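Local coordinates for protein ecdysteroid-phosphate phosphatase (Bombyx mori, PDB 3C7T) that removes phosphate from inactive ecdysteroid phosphates such as ecdysone 22-phosphate to release the active hormones, and also acts as a protein tyrosine phosphatase, at residues A[7-11]-A[193-199]; A[85-90]-A[113-119]. All coordinates share one frame; numbering follows the deposited sequence.

Interaction 1: residues A[7-11]-A[193-199]. With WO4 (tungstate(VI)ion), chain E.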
ATOM      1  N   VAL A   7      18.781  10.750 -15.015  1.00 25.13           N
ATOM      2  CA  VAL A   7      19.350  10.294 -13.752  1.00 23.40           C
ATOM      3  C   VAL A   7      18.287  10.563 -12.674  1.00 22.31           C
ATOM      4  O   VAL A   7      17.750  11.678 -12.571  1.00 21.59           O
ATOM      5  CB  VAL A   7      20.692  10.985 -13.425  1.00 23.53           C
ATOM      6  CG1 VAL A   7      21.186  10.578 -12.052  1.00 24.33           C
ATOM      7  CG2 VAL A   7      21.752  10.642 -14.501  1.00 22.69           C
ATOM      8  N   PHE A   8      17.980   9.520 -11.903  1.00 21.33           N
ATOM      9  CA  PHE A   8      16.905   9.585 -10.910  1.00 19.88           C
ATOM     10  C   PHE A   8      17.453   9.381  -9.524  1.00 19.41           C
ATOM     11  O   PHE A   8      18.494   8.744  -9.352  1.00 19.27           O
ATOM     12  CB  PHE A   8      15.879   8.481 -11.185  1.00 20.43           C
ATOM     13  CG  PHE A   8      15.184   8.616 -12.497  1.00 21.06           C
ATOM     14  CD1 PHE A   8      14.346   9.696 -12.744  1.00 21.58           C
ATOM     15  CD2 PHE A   8      15.350   7.656 -13.479  1.00 23.50           C
ATOM     16  CE1 PHE A   8      13.679   9.807 -13.950  1.00 21.71           C
ATOM     17  CE2 PHE A   8      14.685   7.764 -14.702  1.00 23.52           C
ATOM     18  CZ  PHE A   8      13.858   8.835 -14.933  1.00 23.36           C
ATOM     19  N   ALA A   9      16.737   9.901  -8.525  1.00 19.73           N
ATOM     20  CA  ALA A   9      17.087   9.636  -7.129  1.00 18.71           C
ATOM     21  C   ALA A   9      15.775   9.318  -6.432  1.00 18.82           C
ATOM     22  O   ALA A   9      14.754   9.991  -6.654  1.00 17.54           O
ATOM     23  CB  ALA A   9      17.734  10.826  -6.476  1.00 19.83           C
ATOM     24  N   LEU A  10      15.804   8.262  -5.641  1.00 17.83           N
ATOM     25  CA  LEU A  10      14.582   7.751  -5.015  1.00 17.48           C
ATOM     26  C   LEU A  10      14.807   7.489  -3.528  1.00 17.38           C
ATOM     27  O   LEU A  10      15.733   6.757  -3.166  1.00 18.42           O
ATOM     28  CB  LEU A  10      14.180   6.461  -5.736  1.00 17.52           C
ATOM     29  CG  LEU A  10      12.935   5.675  -5.314  1.00 17.52           C
ATOM     30  CD1 LEU A  10      11.652   6.475  -5.616  1.00 19.20           C
ATOM     31  CD2 LEU A  10      12.877   4.373  -6.031  1.00 19.02           C
ATOM     32  N   ARG A  11      13.972   8.065  -2.657  1.00 17.00           N
ATOM     33  CA  ARG A  11      14.010   7.676  -1.230  1.00 16.77           C
ATOM     34  C   ARG A  11      13.406   6.263  -1.051  1.00 18.09           C
ATOM     35  O   ARG A  11      12.499   5.851  -1.798  1.00 17.77           O
ATOM     36  CB  ARG A  11      13.247   8.692  -0.346  1.00 17.88           C
ATOM     37  CG  ARG A  11      13.471   8.478   1.143  1.00 17.74           C
ATOM     38  CD  ARG A  11      12.585   9.387   1.992  1.00 17.34           C
ATOM     39  NE  ARG A  11      12.698   9.037   3.391  1.00 16.91           N
ATOM     40  CZ  ARG A  11      11.730   9.242   4.293  1.00 19.01           C
ATOM     41  NH1 ARG A  11      10.560   9.786   3.951  1.00 19.74           N
ATOM     42  NH2 ARG A  11      11.906   8.862   5.541  1.00 20.46           N
ATOM     43  N   ALA A 193      16.451  10.248   2.279  1.00 22.28           N
ATOM     44  CA  ALA A 193      15.778  11.519   1.947  1.00 22.33           C
ATOM     45  C   ALA A 193      16.772  12.512   1.326  1.00 23.63           C
ATOM     46  O   ALA A 193      16.454  13.202   0.344  1.00 24.31           O
ATOM     47  CB  ALA A 193      15.105  12.117   3.177  1.00 22.67           C
ATOM     48  N   ILE A 194      17.994  12.508   1.867  1.00 22.92           N
ATOM     49  CA  ILE A 194      19.073  13.419   1.459  1.00 23.30           C
ATOM     50  C   ILE A 194      19.634  13.108   0.046  1.00 22.66           C
ATOM     51  O   ILE A 194      20.243  13.977  -0.614  1.00 23.36           O
ATOM     52  CB  ILE A 194      20.189  13.399   2.552  1.00 23.37           C
ATOM     53  CG1 ILE A 194      21.213  14.532   2.380  1.00 26.05           C
ATOM     54  CG2 ILE A 194      20.875  12.025   2.625  1.00 23.34           C
ATOM     55  CD1 ILE A 194      20.614  15.911   2.352  1.00 28.25           C
ATOM     56  N   THR A 195      19.412  11.880  -0.427  1.00 22.40           N
ATOM     57  CA  THR A 195      19.938  11.404  -1.709  1.00 21.97           C
ATOM     58  C   THR A 195      19.505  12.275  -2.888  1.00 22.67           C
ATOM     59  O   THR A 195      20.290  12.509  -3.838  1.00 21.49           O
ATOM     60  CB  THR A 195      19.547   9.933  -1.954  1.00 22.67           C
ATOM     61  OG1 THR A 195      20.094   9.145  -0.900  1.00 21.48           O
ATOM     62  CG2 THR A 195      20.085   9.407  -3.328  1.00 22.33           C
ATOM     63  N   LEU A 196      18.260  12.766  -2.820  1.00 22.26           N
ATOM     64  CA  LEU A 196      17.721  13.615  -3.876  1.00 23.46           C
ATOM     65  C   LEU A 196      18.521  14.913  -3.999  1.00 24.10           C
ATOM     66  O   LEU A 196      18.972  15.255  -5.100  1.00 24.67           O
ATOM     67  CB  LEU A 196      16.224  13.893  -3.671  1.00 22.71           C
ATOM     68  CG  LEU A 196      15.268  12.767  -4.113  1.00 23.85           C
ATOM     69  CD1 LEU A 196      15.416  11.473  -3.291  1.00 24.71           C
ATOM     70  CD2 LEU A 196      13.816  13.268  -4.035  1.00 21.59           C
ATOM     71  N   ASP A 197      18.723  15.614  -2.879  1.00 24.87           N
ATOM     72  CA  ASP A 197      19.600  16.804  -2.859  1.00 26.45           C
ATOM     73  C   ASP A 197      21.075  16.490  -3.183  1.00 25.64           C
ATOM     74  O   ASP A 197      21.761  17.301  -3.821  1.00 26.21           O
ATOM     75  CB  ASP A 197      19.509  17.542  -1.523  1.00 27.39           C
ATOM     76  CG  ASP A 197      18.350  18.532  -1.476  1.00 31.98           C
ATOM     77  OD1 ASP A 197      17.618  18.666  -2.482  1.00 36.26           O
ATOM     78  OD2 ASP A 197      18.187  19.199  -0.424  1.00 38.46           O
ATOM     79  N   GLN A 198      21.561  15.318  -2.775  1.00 25.11           N
ATOM     80  CA  GLN A 198      22.929  14.896  -3.151  1.00 25.20           C
ATOM     81  C   GLN A 198      23.101  14.729  -4.666  1.00 25.18           C
ATOM     82  O   GLN A 198      24.138  15.124  -5.269  1.00 23.66           O
ATOM     83  CB  GLN A 198      23.316  13.599  -2.452  1.00 24.91           C
ATOM     84  CG  GLN A 198      23.575  13.755  -0.978  1.00 25.67           C
ATOM     85  CD  GLN A 198      23.939  12.444  -0.359  1.00 27.33           C
ATOM     86  OE1 GLN A 198      23.078  11.589  -0.133  1.00 26.39           O
ATOM     87  NE2 GLN A 198      25.223  12.258  -0.100  1.00 25.61           N
ATOM     88  N   MET A 199      22.086  14.157  -5.305  1.00 24.97           N
ATOM     89  CA  MET A 199      22.134  13.956  -6.753  1.00 25.83           C
ATOM     90  C   MET A 199      22.167  15.274  -7.503  1.00 26.42           C
ATOM     91  O   MET A 199      22.969  15.435  -8.438  1.00 26.72           O
ATOM     92  CB  MET A 199      20.949  13.120  -7.250  1.00 26.11           C
ATOM     93  CG  MET A 199      20.848  13.112  -8.762  1.00 28.02           C
ATOM     94  SD  MET A 199      19.299  12.506  -9.445  1.00 32.92           S
ATOM     95  CE  MET A 199      18.119  13.752  -8.916  1.00 32.21           C
TER
HETATM   96  W   WO4 E   1      15.585   7.597   5.660  1.00 20.56           W
HETATM   97  O1  WO4 E   1      15.318   8.744   4.127  1.00 20.07           O
HETATM   98  O2  WO4 E   1      16.478   8.916   6.849  1.00 18.66           O
HETATM   99  O3  WO4 E   1      14.051   7.037   6.790  1.00 13.35           O
HETATM  100  O4  WO4 E   1      16.953   6.196   5.502  1.00 18.26           O
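The tungstate-binding pocket of this histidine phosphatase domain, probably that of the substrate phosphate, lies at one end of the pairing between strand 7-11 and helix 193-199, where R11 and A193 both reach the ion. The segment axes run nearly antiparallel, at 163° and 6.7 Å at closest approach, so R11, at the end of the strand, comes beside A193. A9 points its methyl at the helix: its CB sits 3.9 Å from L196 CG and 3.8 Å from M199 SD. L196 CD1 lies against the backbone, 3.7 Å from A9 O. Further back, the side chains of M199 and V7 run past one another with opposite headings, V7 CG1 being 3.8 Å from M199 SD. An anti chi1 (170°) and an extended chi2 carry the M199 sulfur to the V7-F8 backbone, and the bend at chi3 turns CE onto A9 CB. No hydrogen bond joins the two segments directly. At the pocket end R11 is extended from CG to NE, its aliphatic part passing A193, and the tungsten lies in the guanidinium plane at its edge. R11 NE donates to tungstate O1 at 2.7 Å, and NH2 donates to O3 at 3.1 Å. A193 N also gives its N-H to O1, at 2.6 Å but with a bent angle of 131°. R15, R92, H192 and K224 also hydrogen-bond to the ion. O1 is thus gripped by a strand side chain and a helix backbone N-H, and this concentration of donors would probably stabilise the negative charge of a bound phosphate.

Interaction 2: residues A[85-90]-A[113-119]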
ATOM      1  N   VAL A  85      21.537   0.755 -11.744  1.00 23.78           N
ATOM      2  CA  VAL A  85      20.803   0.880 -10.482  1.00 23.52           C
ATOM      3  C   VAL A  85      21.795   0.777  -9.324  1.00 23.36           C
ATOM      4  O   VAL A  85      22.508  -0.231  -9.180  1.00 23.67           O
ATOM      5  CB  VAL A  85      19.700  -0.203 -10.355  1.00 23.25           C
ATOM      6  CG1 VAL A  85      18.973  -0.102  -9.017  1.00 22.81           C
ATOM      7  CG2 VAL A  85      18.699  -0.096 -11.510  1.00 23.58           C
ATOM      8  N   TYR A  86      21.862   1.854  -8.546  1.00 23.28           N
ATOM      9  CA  TYR A  86      22.758   1.949  -7.383  1.00 23.09           C
ATOM     10  C   TYR A  86      21.907   2.136  -6.131  1.00 22.84           C
ATOM     11  O   TYR A  86      20.975   2.941  -6.137  1.00 23.82           O
ATOM     12  CB  TYR A  86      23.735   3.123  -7.541  1.00 23.39           C
ATOM     13  CG  TYR A  86      24.581   3.027  -8.796  1.00 24.91           C
ATOM     14  CD1 TYR A  86      24.079   3.459 -10.023  1.00 25.41           C
ATOM     15  CD2 TYR A  86      25.872   2.486  -8.756  1.00 26.20           C
ATOM     16  CE1 TYR A  86      24.854   3.367 -11.189  1.00 26.03           C
ATOM     17  CE2 TYR A  86      26.663   2.396  -9.917  1.00 26.51           C
ATOM     18  CZ  TYR A  86      26.137   2.834 -11.126  1.00 26.63           C
ATOM     19  OH  TYR A  86      26.872   2.751 -12.282  1.00 28.23           O
ATOM     20  N   ALA A  87      22.228   1.396  -5.071  1.00 21.92           N
ATOM     21  CA  ALA A  87      21.471   1.470  -3.828  1.00 21.31           C
ATOM     22  C   ALA A  87      22.392   1.618  -2.634  1.00 21.65           C
ATOM     23  O   ALA A  87      23.455   0.990  -2.574  1.00 22.00           O
ATOM     24  CB  ALA A  87      20.606   0.253  -3.660  1.00 20.30           C
ATOM     25  N   SER A  88      21.977   2.455  -1.680  1.00 21.39           N
ATOM     26  CA  SER A  88      22.633   2.519  -0.385  1.00 20.74           C
ATOM     27  C   SER A  88      22.624   1.112   0.210  1.00 20.31           C
ATOM     28  O   SER A  88      21.735   0.341  -0.089  1.00 20.23           O
ATOM     29  CB  SER A  88      21.839   3.463   0.521  1.00 20.47           C
ATOM     30  OG  SER A  88      22.148   3.227   1.868  1.00 22.14           O
ATOM     31  N   PRO A  89      23.631   0.756   1.030  1.00 20.28           N
ATOM     32  CA  PRO A  89      23.660  -0.612   1.548  1.00 20.66           C
ATOM     33  C   PRO A  89      22.624  -0.917   2.654  1.00 20.06           C
ATOM     34  O   PRO A  89      22.517  -2.080   3.071  1.00 20.40           O
ATOM     35  CB  PRO A  89      25.107  -0.755   2.063  1.00 20.75           C
ATOM     36  CG  PRO A  89      25.498   0.629   2.424  1.00 20.55           C
ATOM     37  CD  PRO A  89      24.805   1.540   1.460  1.00 20.17           C
ATOM     38  N   ALA A  90      21.874   0.099   3.114  1.00 20.19           N
ATOM     39  CA  ALA A  90      20.771  -0.101   4.072  1.00 18.97           C
ATOM     40  C   ALA A  90      19.751  -1.048   3.465  1.00 19.52           C
ATOM     41  O   ALA A  90      19.376  -0.895   2.279  1.00 19.96           O
ATOM     42  CB  ALA A  90      20.101   1.239   4.425  1.00 18.80           C
ATOM     43  N   LYS A 113      23.388  -2.533  -7.698  1.00 22.67           N
ATOM     44  CA  LYS A 113      24.767  -2.288  -7.305  1.00 22.93           C
ATOM     45  C   LYS A 113      24.782  -1.598  -5.947  1.00 23.11           C
ATOM     46  O   LYS A 113      24.403  -0.429  -5.841  1.00 22.62           O
ATOM     47  CB  LYS A 113      25.457  -1.410  -8.351  1.00 22.85           C
ATOM     48  CG  LYS A 113      25.528  -2.047  -9.756  1.00 23.62           C
ATOM     49  CD  LYS A 113      26.273  -1.157 -10.742  1.00 27.61           C
ATOM     50  CE  LYS A 113      25.685  -1.249 -12.154  1.00 30.81           C
ATOM     51  NZ  LYS A 113      25.430  -2.657 -12.584  1.00 30.86           N
ATOM     52  N   VAL A 114      25.230  -2.318  -4.921  1.00 23.19           N
ATOM     53  CA  VAL A 114      25.187  -1.818  -3.546  1.00 23.40           C
ATOM     54  C   VAL A 114      26.413  -0.935  -3.347  1.00 24.08           C
ATOM     55  O   VAL A 114      27.564  -1.398  -3.439  1.00 23.53           O
ATOM     56  CB  VAL A 114      25.107  -2.979  -2.519  1.00 23.70           C
ATOM     57  CG1 VAL A 114      25.340  -2.485  -1.080  1.00 22.94           C
ATOM     58  CG2 VAL A 114      23.761  -3.692  -2.638  1.00 23.80           C
ATOM     59  N   GLU A 115      26.145   0.346  -3.115  1.00 23.65           N
ATOM     60  CA  GLU A 115      27.161   1.383  -3.089  1.00 24.40           C
ATOM     61  C   GLU A 115      27.162   2.075  -1.727  1.00 24.91           C
ATOM     62  O   GLU A 115      26.264   2.867  -1.429  1.00 25.18           O
ATOM     63  CB  GLU A 115      26.865   2.399  -4.190  1.00 24.18           C
ATOM     64  CG  GLU A 115      27.856   3.548  -4.241  1.00 24.42           C
ATOM     65  CD  GLU A 115      29.298   3.052  -4.182  1.00 28.16           C
ATOM     66  OE1 GLU A 115      29.718   2.325  -5.120  1.00 28.37           O
ATOM     67  OE2 GLU A 115      29.989   3.381  -3.196  1.00 28.29           O
ATOM     68  N   PRO A 116      28.146   1.760  -0.873  1.00 25.23           N
ATOM     69  CA  PRO A 116      28.234   2.450   0.426  1.00 24.89           C
ATOM     70  C   PRO A 116      28.406   3.973   0.312  1.00 24.32           C
ATOM     71  O   PRO A 116      28.098   4.713   1.260  1.00 25.60           O
ATOM     72  CB  PRO A 116      29.450   1.782   1.092  1.00 25.25           C
ATOM     73  CG  PRO A 116      29.538   0.435   0.400  1.00 25.12           C
ATOM     74  CD  PRO A 116      29.179   0.714  -1.015  1.00 24.95           C
ATOM     75  N   GLY A 117      28.843   4.452  -0.847  1.00 24.81           N
ATOM     76  CA  GLY A 117      28.930   5.895  -1.074  1.00 24.58           C
ATOM     77  C   GLY A 117      27.587   6.566  -0.848  1.00 24.33           C
ATOM     78  O   GLY A 117      27.532   7.722  -0.446  1.00 24.81           O
ATOM     79  N   LEU A 118      26.507   5.819  -1.081  1.00 23.29           N
ATOM     80  CA  LEU A 118      25.145   6.336  -0.957  1.00 23.23           C
ATOM     81  C   LEU A 118      24.569   6.285   0.459  1.00 23.21           C
ATOM     82  O   LEU A 118      23.465   6.795   0.690  1.00 22.65           O
ATOM     83  CB  LEU A 118      24.219   5.586  -1.945  1.00 22.74           C
ATOM     84  CG  LEU A 118      24.560   5.721  -3.444  1.00 23.94           C
ATOM     85  CD1 LEU A 118      23.583   4.896  -4.251  1.00 24.66           C
ATOM     86  CD2 LEU A 118      24.560   7.188  -3.904  1.00 23.46           C
ATOM     87  N   PHE A 119      25.295   5.694   1.411  1.00 23.47           N
ATOM     88  CA  PHE A 119      24.754   5.591   2.777  1.00 23.38           C
ATOM     89  C   PHE A 119      24.541   6.973   3.425  1.00 23.53           C
ATOM     90  O   PHE A 119      25.262   7.935   3.133  1.00 23.39           O
ATOM     91  CB  PHE A 119      25.594   4.649   3.665  1.00 22.66           C
ATOM     92  CG  PHE A 119      24.939   4.318   4.987  1.00 23.56           C
ATOM     93  CD1 PHE A 119      23.768   3.576   5.031  1.00 23.33           C
ATOM     94  CD2 PHE A 119      25.510   4.756   6.190  1.00 24.13           C
ATOM     95  CE1 PHE A 119      23.152   3.281   6.254  1.00 24.10           C
ATOM     96  CE2 PHE A 119      24.911   4.458   7.426  1.00 26.80           C
ATOM     97  CZ  PHE A 119      23.731   3.719   7.455  1.00 25.38           C
TER
HETATM   98  O   HOH W   1      22.586  -1.789 -12.573  1.00 33.98           O
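Strand 85-87 and strand 113-114 are parallel neighbours in a beta-alpha-beta unit, linked by helix 91-104. Three backbone hydrogen bonds join the two segments: K113 N to V85 O, A87 N to K113 O, and, from just past the strand, E115 N to A87 O, the last at 2.8 Å and nearly straight (176°). Apolar contacts flank the pairing. Y86 and K113 project from the same face of the sheet, and the lysine's CD comes within 3.7 Å of Y86 CE2, while L118 CD1 touches Y86 CB at 3.7 Å. With an alanine in place of Y86, the aliphatic part of K113 is likely to lose the ring it lies beside. On the loop side, P89 CB packs on V114 CG1 at 3.6 Å, and P89 CD approaches F119 CB. Among the polar groups, K113 NZ and V85 N both donate to one water, which links the backbone of V85 to the lysine side chain. E115 OE2 accepts from G117 N through its anti lone pair, while OE1 is hydrogen-bonded to Y149 OH. S88 OG is hydrogen-bonded to H192 NE2 of the active site, and it lies at the edge of the F119 ring, 3.6 Å from CD1.

How the interactions relate
From the N terminus, the chain first lays down strand 5-11, which carries R11 to the pocket. It then passes through the helices up to 62-77 and enters strand 84-87. Interaction 2 closes a short loop here: after helix 91-104 the chain returns as strand 112-114, at one edge of the mixed sheet. Much later, strand 187-191 fills the place between 84-87 and 5-11, and helix 193-204 folds back on the first strand, closing the long loop of interaction 1. The short loop lies wholly within the long one. Their centres are 12 Å apart and they do not touch, but H192, just after strand 187-191, stands between the two contacts and reaches both.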